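Local structure of Bm4233, isoform b (Brugia malayi, 6ANY) at residues G43-L48 with I177-E182; F135-W140 with C164-A169; L49-Q54 with I146-A151. The protein is a secreted venom allergen-like protein of the CAP superfamily, probably able to bind sterols and studied as a vaccine candidate against lymphatic filariasis. All coordinates share one frame; numbering follows the deposited sequence.

Contact 1: G43-L48 with I177-E182; sequences GKNMLL and IYELGE
Glu179 O takes the backbone N-H of Lys44 at 2.9 Å with an N-H...O angle of 163°, and the CA of Gly43 approaches the same oxygen in a CA-H...O contact. Beside this bond a water takes the N-H of Glu179 at 3.1 Å and donates to Lys44 O, with a weaker bond to Asn45 O, so it links the two backbones a second time. At the side chains, Asn45 ND2 donates to Glu179 OE1 at 3.1 Å. The carboxylate oxygen lies nearly in the amide plane of Asn45, whereas the donor sits above the carboxylate plane; the two flat groups are turned 72° apart. Asn45 OD1 is held separately by the N-H of Asn191. Lys44 CE comes to 3.3 Å from Glu179 OE1, but Lys44 NZ stays 4.3 Å from that oxygen, too far for a salt bridge, though the opposite charges probably attract. On the buried side the bent Met46 chain brings CE to 3.7 Å from Tyr178 CG. The CA of Gly43 meets the edge of the Tyr178 ring at CE2, also 3.7 Å away, while Tyr178 OH bonds Pro41 O. Gly43 faces Leu180 as the non-hydrogen-bonded pair of a short antiparallel two-stranded ribbon, which ties the segment following helix 10-28 to the C-terminal part of the chain.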
loop_
_atom_site.group_PDB
_atom_site.type_symbol
_atom_site.label_atom_id
_atom_site.label_comp_id
_atom_site.label_asym_id
_atom_site.label_seq_id
_atom_site.Cartn_x
_atom_site.Cartn_y
_atom_site.Cartn_z
ATOM N N GLY A 43 -11.682 7.861 -9.861
ATOM C CA GLY A 43 -10.519 8.662 -9.614
ATOM C C GLY A 43 -9.617 8.914 -10.802
ATOM O O GLY A 43 -9.645 8.141 -11.772
ATOM N N LYS A 44 -8.878 10.037 -10.738
ATOM C CA LYS A 44 -7.894 10.411 -11.756
ATOM C C LYS A 44 -6.604 10.713 -11.070
ATOM O O LYS A 44 -6.540 10.863 -9.816
ATOM C CB LYS A 44 -8.353 11.593 -12.598
ATOM C CG LYS A 44 -8.336 12.926 -11.855
ATOM C CD LYS A 44 -8.873 14.031 -12.725
ATOM C CE LYS A 44 -8.237 15.344 -12.346
ATOM N NZ LYS A 44 -9.152 16.461 -12.787
ATOM N N ASN A 45 -5.554 10.743 -11.859
ATOM C CA ASN A 45 -4.191 10.951 -11.356
ATOM C C ASN A 45 -3.742 9.987 -10.207
ATOM O O ASN A 45 -2.962 10.360 -9.351
ATOM C CB ASN A 45 -3.970 12.403 -10.965
ATOM C CG ASN A 45 -3.914 13.323 -12.165
ATOM O OD1 ASN A 45 -3.395 12.974 -13.194
ATOM N ND2 ASN A 45 -4.470 14.501 -12.014
ATOM N N MET A 46 -4.233 8.756 -10.204
ATOM C CA MET A 46 -3.793 7.772 -9.200
ATOM C C MET A 46 -2.495 7.197 -9.769
ATOM O O MET A 46 -2.501 6.578 -10.816
ATOM C CB MET A 46 -4.860 6.709 -8.997
ATOM C CG MET A 46 -4.447 5.471 -8.214
ATOM S SD MET A 46 -4.486 5.848 -6.450
ATOM C CE MET A 46 -6.183 5.725 -6.109
ATOM N N LEU A 47 -1.380 7.434 -9.073
ATOM C CA LEU A 47 -0.061 7.006 -9.562
ATOM C C LEU A 47 0.151 5.491 -9.521
ATOM O O LEU A 47 -0.310 4.805 -8.584
ATOM C CB LEU A 47 1.064 7.722 -8.791
ATOM C CG LEU A 47 1.054 9.249 -8.938
ATOM C CD1 LEU A 47 2.115 9.929 -8.090
ATOM C CD2 LEU A 47 1.139 9.679 -10.429
ATOM N N LEU A 48 0.868 4.984 -10.522
ATOM C CA LEU A 48 1.220 3.597 -10.581
ATOM C C LEU A 48 2.447 3.338 -9.648
ATOM O O LEU A 48 3.524 3.908 -9.808
ATOM C CB LEU A 48 1.525 3.196 -11.999
ATOM C CG LEU A 48 1.591 1.692 -12.304
ATOM C CD1 LEU A 48 1.146 1.360 -13.719
ATOM C CD2 LEU A 48 3.001 1.184 -12.202
ATOM N N ILE A 177 -7.686 11.659 -0.486
ATOM C CA ILE A 177 -6.974 10.389 -0.595
ATOM C C ILE A 177 -6.496 10.206 -2.051
ATOM O O ILE A 177 -5.326 9.876 -2.326
ATOM C CB ILE A 177 -7.886 9.234 -0.173
ATOM C CG1 ILE A 177 -8.265 9.416 1.319
ATOM C CG2 ILE A 177 -7.193 7.870 -0.438
ATOM C CD1 ILE A 177 -9.539 8.736 1.689
ATOM N N TYR A 178 -7.421 10.466 -2.969
ATOM C CA TYR A 178 -7.110 10.559 -4.380
ATOM C C TYR A 178 -8.048 11.544 -5.070
ATOM O O TYR A 178 -9.069 11.860 -4.543
ATOM C CB TYR A 178 -7.170 9.182 -5.061
ATOM C CG TYR A 178 -8.499 8.453 -5.016
ATOM C CD1 TYR A 178 -8.808 7.624 -3.951
ATOM C CD2 TYR A 178 -9.414 8.532 -6.080
ATOM C CE1 TYR A 178 -9.997 6.936 -3.891
ATOM C CE2 TYR A 178 -10.647 7.854 -6.038
ATOM C CZ TYR A 178 -10.950 7.057 -4.926
ATOM O OH TYR A 178 -12.155 6.349 -4.843
ATOM N N GLU A 179 -7.665 12.053 -6.232
ATOM C CA GLU A 179 -8.469 13.083 -6.948
ATOM C C GLU A 179 -9.686 12.434 -7.627
ATOM O O GLU A 179 -9.564 11.390 -8.252
ATOM C CB GLU A 179 -7.671 13.846 -8.013
ATOM C CG GLU A 179 -6.441 14.526 -7.506
ATOM C CD GLU A 179 -5.624 15.153 -8.650
ATOM O OE1 GLU A 179 -6.283 15.461 -9.716
ATOM O OE2 GLU A 179 -4.359 15.309 -8.446
ATOM N N LEU A 180 -10.844 13.075 -7.482
ATOM C CA LEU A 180 -12.074 12.685 -8.177
ATOM C C LEU A 180 -12.007 13.007 -9.656
ATOM O O LEU A 180 -11.697 14.119 -10.045
ATOM C CB LEU A 180 -13.277 13.381 -7.597
ATOM C CG LEU A 180 -13.557 13.078 -6.098
ATOM C CD1 LEU A 180 -14.827 13.759 -5.688
ATOM C CD2 LEU A 180 -13.729 11.597 -5.879
ATOM N N GLY A 181 -12.202 11.991 -10.481
ATOM C CA GLY A 181 -12.145 12.176 -11.917
ATOM C C GLY A 181 -12.280 10.868 -12.630
ATOM O O GLY A 181 -12.728 9.856 -12.079
ATOM N N GLU A 182 -11.827 10.855 -13.860
ATOM C CA GLU A 182 -11.806 9.632 -14.679
ATOM C C GLU A 182 -10.373 9.036 -14.776
ATOM O O GLU A 182 -9.373 9.772 -14.913
ATOM C CB GLU A 182 -12.361 10.027 -16.054
ATOM C CG GLU A 182 -12.795 8.877 -16.905
ATOM C CD GLU A 182 -14.155 8.268 -16.528
ATOM O OE1 GLU A 182 -14.600 7.422 -17.352
ATOM O OE2 GLU A 182 -14.747 8.624 -15.469
HETATM O O HOH W 1 -5.078 10.915 -7.410
#

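Contact 2: F135-W140 with C164-A169; sequences FTQMAW and CHYSPA
The end of helix 133-138 packs here on strand 159-167 of the central sheet, chiefly through Gln137 laid over the ring of Tyr166. Gln137 CG is 3.6 Å from the ring centroid and 18° off the ring normal, a CH-pi contact over one face. A chi1 of 176°, CG anti to the backbone N, carries CG out over the ring, and the bend at chi2 then sets CD. The two side chains slide past each other in opposite directions. The Gln137 amide lies almost parallel to the ring, the planes 7° apart, and NE2 comes to 3.4 Å from Tyr166 CB. Both polar ends of this buried amide have partners beyond the two segments: Gly170 N donates to OE1, and NE2 bonds Thr143 OG1, which fixes the amide's rotation. This is the alpha-beta-alpha layering of the CAP fold, in which helices cover the sheet; Trp107 of helix 99-108 and Asn20 of helix 10-28 also touch Tyr166. Farther out on the ring, Met138 CG stands 3.9 Å from Tyr166 OH, a hydroxyl whose polar partner is Asn82. Past the strand, where the peptide before Pro168 is cis, Ala169 C lies 3.9 Å from Gln137 OE1, and Trp140 NE1 reaches only to 4.2 Å from Ala169 O.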
loop_
_atom_site.group_PDB
_atom_site.type_symbol
_atom_site.label_atom_id
_atom_site.label_comp_id
_atom_site.label_asym_id
_atom_site.label_seq_id
_atom_site.Cartn_x
_atom_site.Cartn_y
_atom_site.Cartn_z
ATOM N N PHE A 135 -5.294 1.172 4.617
ATOM C CA PHE A 135 -5.947 1.218 3.348
ATOM C C PHE A 135 -5.669 2.579 2.649
ATOM O O PHE A 135 -5.343 2.606 1.496
ATOM C CB PHE A 135 -7.459 1.033 3.521
ATOM C CG PHE A 135 -8.251 1.620 2.396
ATOM C CD1 PHE A 135 -8.217 1.059 1.154
ATOM C CD2 PHE A 135 -9.031 2.743 2.599
ATOM C CE1 PHE A 135 -8.954 1.600 0.094
ATOM C CE2 PHE A 135 -9.715 3.329 1.561
ATOM C CZ PHE A 135 -9.660 2.777 0.305
ATOM N N THR A 136 -5.777 3.691 3.368
ATOM C CA THR A 136 -5.644 5.004 2.754
ATOM C C THR A 136 -4.247 5.218 2.198
ATOM O O THR A 136 -4.116 5.708 1.078
ATOM C CB THR A 136 -6.120 6.122 3.658
ATOM O OG1 THR A 136 -5.453 6.089 4.920
ATOM C CG2 THR A 136 -7.684 6.090 3.849
ATOM N N GLN A 137 -3.224 4.686 2.878
ATOM C CA GLN A 137 -1.860 4.742 2.381
ATOM C C GLN A 137 -1.732 3.908 1.118
ATOM O O GLN A 137 -1.073 4.320 0.183
ATOM C CB GLN A 137 -0.897 4.302 3.461
ATOM C CG GLN A 137 0.545 4.217 3.078
ATOM C CD GLN A 137 1.113 5.547 2.661
ATOM O OE1 GLN A 137 1.671 6.292 3.502
ATOM N NE2 GLN A 137 1.045 5.837 1.366
ATOM N N MET A 138 -2.341 2.714 1.091
ATOM C CA MET A 138 -2.263 1.870 -0.107
ATOM C C MET A 138 -3.000 2.548 -1.250
ATOM O O MET A 138 -2.698 2.306 -2.407
ATOM C CB MET A 138 -2.926 0.469 0.093
ATOM C CG MET A 138 -2.220 -0.476 1.026
ATOM S SD MET A 138 -2.995 -2.058 1.142
ATOM C CE MET A 138 -2.720 -2.798 -0.492
ATOM N N ALA A 139 -4.049 3.310 -0.918
ATOM C CA ALA A 139 -4.833 4.016 -1.935
ATOM C C ALA A 139 -4.394 5.449 -2.274
ATOM O O ALA A 139 -5.058 6.095 -3.039
ATOM C CB ALA A 139 -6.267 3.999 -1.523
ATOM N N TRP A 140 -3.305 5.943 -1.697
ATOM C CA TRP A 140 -3.000 7.370 -1.715
ATOM C C TRP A 140 -2.495 7.727 -3.109
ATOM O O TRP A 140 -1.481 7.234 -3.559
ATOM C CB TRP A 140 -1.961 7.683 -0.673
ATOM C CG TRP A 140 -1.829 9.086 -0.354
ATOM C CD1 TRP A 140 -0.859 9.925 -0.768
ATOM C CD2 TRP A 140 -2.663 9.814 0.546
ATOM N NE1 TRP A 140 -1.054 11.186 -0.202
ATOM C CE2 TRP A 140 -2.170 11.137 0.602
ATOM C CE3 TRP A 140 -3.825 9.491 1.254
ATOM C CZ2 TRP A 140 -2.825 12.164 1.330
ATOM C CZ3 TRP A 140 -4.435 10.464 2.027
ATOM C CH2 TRP A 140 -3.927 11.808 2.061
ATOM N N CYS A 164 5.771 -2.601 5.087
ATOM C CA CYS A 164 5.827 -1.883 3.815
ATOM C C CYS A 164 6.000 -0.410 4.109
ATOM O O CYS A 164 5.307 0.136 4.996
ATOM C CB CYS A 164 4.609 -2.168 2.951
ATOM S SG CYS A 164 4.540 -3.757 2.121
ATOM N N HIS A 165 6.924 0.200 3.373
ATOM C CA HIS A 165 7.180 1.649 3.340
ATOM C C HIS A 165 6.763 2.301 2.032
ATOM O O HIS A 165 6.959 1.750 0.947
ATOM C CB HIS A 165 8.648 1.929 3.579
ATOM C CG HIS A 165 9.053 1.746 5.005
ATOM N ND1 HIS A 165 10.355 1.854 5.431
ATOM C CD2 HIS A 165 8.317 1.498 6.109
ATOM C CE1 HIS A 165 10.406 1.697 6.735
ATOM N NE2 HIS A 165 9.178 1.502 7.174
ATOM N N TYR A 166 6.195 3.496 2.146
ATOM C CA TYR A 166 5.589 4.194 0.994
ATOM C C TYR A 166 6.119 5.583 0.896
ATOM O O TYR A 166 6.280 6.251 1.913
ATOM C CB TYR A 166 4.076 4.273 1.141
ATOM C CG TYR A 166 3.388 2.939 1.464
ATOM C CD1 TYR A 166 3.473 2.378 2.716
ATOM C CD2 TYR A 166 2.667 2.260 0.495
ATOM C CE1 TYR A 166 2.851 1.169 3.001
ATOM C CE2 TYR A 166 2.080 1.075 0.752
ATOM C CZ TYR A 166 2.157 0.524 2.003
ATOM O OH TYR A 166 1.489 -0.668 2.159
ATOM N N SER A 167 6.377 6.048 -0.322
ATOM C CA SER A 167 6.863 7.408 -0.533
ATOM C C SER A 167 6.332 7.992 -1.837
ATOM O O SER A 167 6.353 7.330 -2.875
ATOM C CB SER A 167 8.394 7.436 -0.527
ATOM O OG SER A 167 8.880 8.736 -0.813
ATOM N N PRO A 168 5.856 9.234 -1.785
ATOM C CA PRO A 168 5.835 10.012 -0.548
ATOM C C PRO A 168 4.761 9.491 0.392
ATOM O O PRO A 168 3.839 8.793 -0.029
ATOM C CB PRO A 168 5.476 11.418 -1.030
ATOM C CG PRO A 168 4.683 11.193 -2.269
ATOM C CD PRO A 168 5.281 9.977 -2.919
ATOM N N ALA A 169 4.895 9.839 1.663
ATOM C CA ALA A 169 3.980 9.409 2.679
ATOM C C ALA A 169 2.605 9.942 2.438
ATOM O O ALA A 169 2.453 11.025 2.034
ATOM C CB ALA A 169 4.472 9.758 4.053
#

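Contact 3: L49-Q54 with I146-A151; sequences LKWSCQ and IGCGIA
Trp51 and Ile146 form a parallel bridge, their CA atoms 5.1 Å apart, in which Ile146 uses both its backbone groups. Its N donates to Lys50 O at 2.9 Å. Its O accepts from Ser52 N at 2.8 Å, the straighter bond of the two, with an angle at hydrogen of 160°. Trp51 CA adds a CA-H...O contact, so Ile146 O has one N-H, from Ser52, and a weaker C-H approach from Trp51. CG of Trp51 is anti to the backbone N (chi1 -166°), and the indole lies over the neighbouring strand as it runs on from Ile146. Gly147 CA stands over one face of the six-membered ring, 4.0 Å from its centroid and 8° off the normal, a CH-pi contact made by a residue with no side chain. At the far end of the ring, Trp51 CH2 is 3.7 Å from Cys148 CB, while Cys148 SG sits obliquely at 5.0 Å from the six-membered ring centroid. This pairing adds strand 50-51 to the outer side of strand 145-153 in the mixed central sheet of the CAP fold. Trp51 NE1 bonds Glu56 OE1, and Arg13 and Val17 of helix 10-28 also touch the indole. Ile146 CG2 packs 4.2 Å from Leu49 CB. Immediately after the bridge Ser52 is the N-cap of helix 53-63, its OG taking the N-H of Leu55, and Cys53 is joined to Cys3 by a disulfide.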
loop_
_atom_site.group_PDB
_atom_site.type_symbol
_atom_site.label_atom_id
_atom_site.label_comp_id
_atom_site.label_asym_id
_atom_site.label_seq_id
_atom_site.Cartn_x
_atom_site.Cartn_y
_atom_site.Cartn_z
ATOM N N LEU A 49 2.251 2.497 -8.655
ATOM C CA LEU A 49 3.336 2.203 -7.690
ATOM C C LEU A 49 4.532 1.517 -8.329
ATOM O O LEU A 49 4.383 0.651 -9.147
ATOM C CB LEU A 49 2.842 1.391 -6.496
ATOM C CG LEU A 49 1.681 1.946 -5.712
ATOM C CD1 LEU A 49 1.322 0.983 -4.568
ATOM C CD2 LEU A 49 2.001 3.326 -5.156
ATOM N N LYS A 50 5.732 1.976 -7.978
ATOM C CA LYS A 50 6.979 1.347 -8.423
ATOM C C LYS A 50 7.649 0.798 -7.157
ATOM O O LYS A 50 7.601 1.427 -6.082
ATOM C CB LYS A 50 7.928 2.391 -9.020
ATOM C CG LYS A 50 7.418 3.218 -10.204
ATOM C CD LYS A 50 7.275 2.360 -11.437
ATOM C CE LYS A 50 8.656 1.990 -11.931
ATOM N NZ LYS A 50 8.666 1.073 -13.099
ATOM N N TRP A 51 8.328 -0.323 -7.298
ATOM C CA TRP A 51 9.148 -0.876 -6.281
ATOM C C TRP A 51 10.382 -0.069 -6.072
ATOM O O TRP A 51 11.119 0.243 -7.045
ATOM C CB TRP A 51 9.536 -2.321 -6.592
ATOM C CG TRP A 51 10.123 -3.027 -5.371
ATOM C CD1 TRP A 51 11.418 -3.139 -5.088
ATOM C CD2 TRP A 51 9.423 -3.640 -4.260
ATOM N NE1 TRP A 51 11.616 -3.771 -3.879
ATOM C CE2 TRP A 51 10.399 -4.144 -3.388
ATOM C CE3 TRP A 51 8.085 -3.887 -3.970
ATOM C CZ2 TRP A 51 10.089 -4.839 -2.231
ATOM C CZ3 TRP A 51 7.793 -4.602 -2.811
ATOM C CH2 TRP A 51 8.804 -5.055 -1.960
ATOM N N SER A 52 10.678 0.221 -4.796
ATOM C CA SER A 52 11.916 0.950 -4.432
ATOM C C SER A 52 12.763 0.062 -3.459
ATOM O O SER A 52 12.259 -0.315 -2.372
ATOM C CB SER A 52 11.551 2.297 -3.771
ATOM O OG SER A 52 12.648 2.857 -3.091
ATOM N N CYS A 53 13.941 -0.368 -3.912
ATOM C CA CYS A 53 14.952 -1.031 -3.107
ATOM C C CYS A 53 15.357 -0.240 -1.846
ATOM O O CYS A 53 15.565 -0.823 -0.757
ATOM C CB CYS A 53 16.176 -1.418 -3.931
ATOM S SG CYS A 53 15.761 -2.457 -5.364
ATOM N N GLN A 54 15.449 1.070 -1.969
ATOM C CA GLN A 54 15.727 1.938 -0.833
ATOM C C GLN A 54 14.653 1.776 0.226
ATOM O O GLN A 54 14.978 1.696 1.388
ATOM C CB GLN A 54 15.846 3.380 -1.318
ATOM C CG GLN A 54 15.963 4.447 -0.235
ATOM C CD GLN A 54 16.632 5.759 -0.714
ATOM O OE1 GLN A 54 16.952 5.959 -1.928
ATOM N NE2 GLN A 54 16.932 6.612 0.257
ATOM N N ILE A 146 7.037 2.082 -3.330
ATOM C CA ILE A 146 6.710 1.100 -2.281
ATOM C C ILE A 146 7.899 0.176 -2.120
ATOM O O ILE A 146 8.525 -0.172 -3.085
ATOM C CB ILE A 146 5.427 0.324 -2.580
ATOM C CG1 ILE A 146 5.097 -0.573 -1.382
ATOM C CG2 ILE A 146 5.537 -0.497 -3.875
ATOM C CD1 ILE A 146 3.740 -1.240 -1.483
ATOM N N GLY A 147 8.176 -0.206 -0.891
ATOM C CA GLY A 147 9.177 -1.189 -0.618
ATOM C C GLY A 147 8.823 -1.866 0.686
ATOM O O GLY A 147 8.325 -1.222 1.629
ATOM N N CYS A 148 9.085 -3.164 0.727
ATOM C CA CYS A 148 8.603 -3.996 1.829
ATOM C C CYS A 148 9.642 -4.975 2.299
ATOM O O CYS A 148 10.552 -5.377 1.557
ATOM C CB CYS A 148 7.354 -4.789 1.472
ATOM S SG CYS A 148 5.975 -3.840 0.770
ATOM N N GLY A 149 9.522 -5.315 3.568
ATOM C CA GLY A 149 10.491 -6.208 4.219
ATOM C C GLY A 149 9.732 -7.276 4.974
ATOM O O GLY A 149 8.673 -7.006 5.507
ATOM N N ILE A 150 10.288 -8.470 5.023
ATOM C CA ILE A 150 9.609 -9.607 5.616
ATOM C C ILE A 150 10.516 -10.389 6.549
ATOM O O ILE A 150 11.717 -10.669 6.244
ATOM C CB ILE A 150 9.118 -10.523 4.484
ATOM C CG1 ILE A 150 8.003 -9.821 3.701
ATOM C CG2 ILE A 150 8.575 -11.828 5.050
ATOM C CD1 ILE A 150 7.706 -10.482 2.339
ATOM N N ALA A 151 9.936 -10.825 7.648
ATOM C CA ALA A 151 10.653 -11.650 8.644
ATOM C C ALA A 151 9.807 -12.840 8.975
ATOM O O ALA A 151 8.684 -12.669 9.355
ATOM C CB ALA A 151 10.933 -10.853 9.904
#

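Overall arrangement
Contacts 2 and 3 are buried and share the central sheet: their strands 159-167 and 145-153 are neighbours, joined by the Cys164-Cys148 disulfide and a probable hydrogen bond from His165 N to Gly147 O, and Ile146 packs against Tyr166. Contact 3 relies on backbone pairing at the sheet edge, whereas contact 2 is helix-on-strand packing with no direct hydrogen bond between its segments. Contact 1, partly buried, its centre about 15 Å from the centre of the chain, adds a water and charged side chains at or near the surface to its backbone pairing. It adjoins contact 3 in sequence and meets contact 2 through Met46 on Ala139 and Ile177 on Trp140.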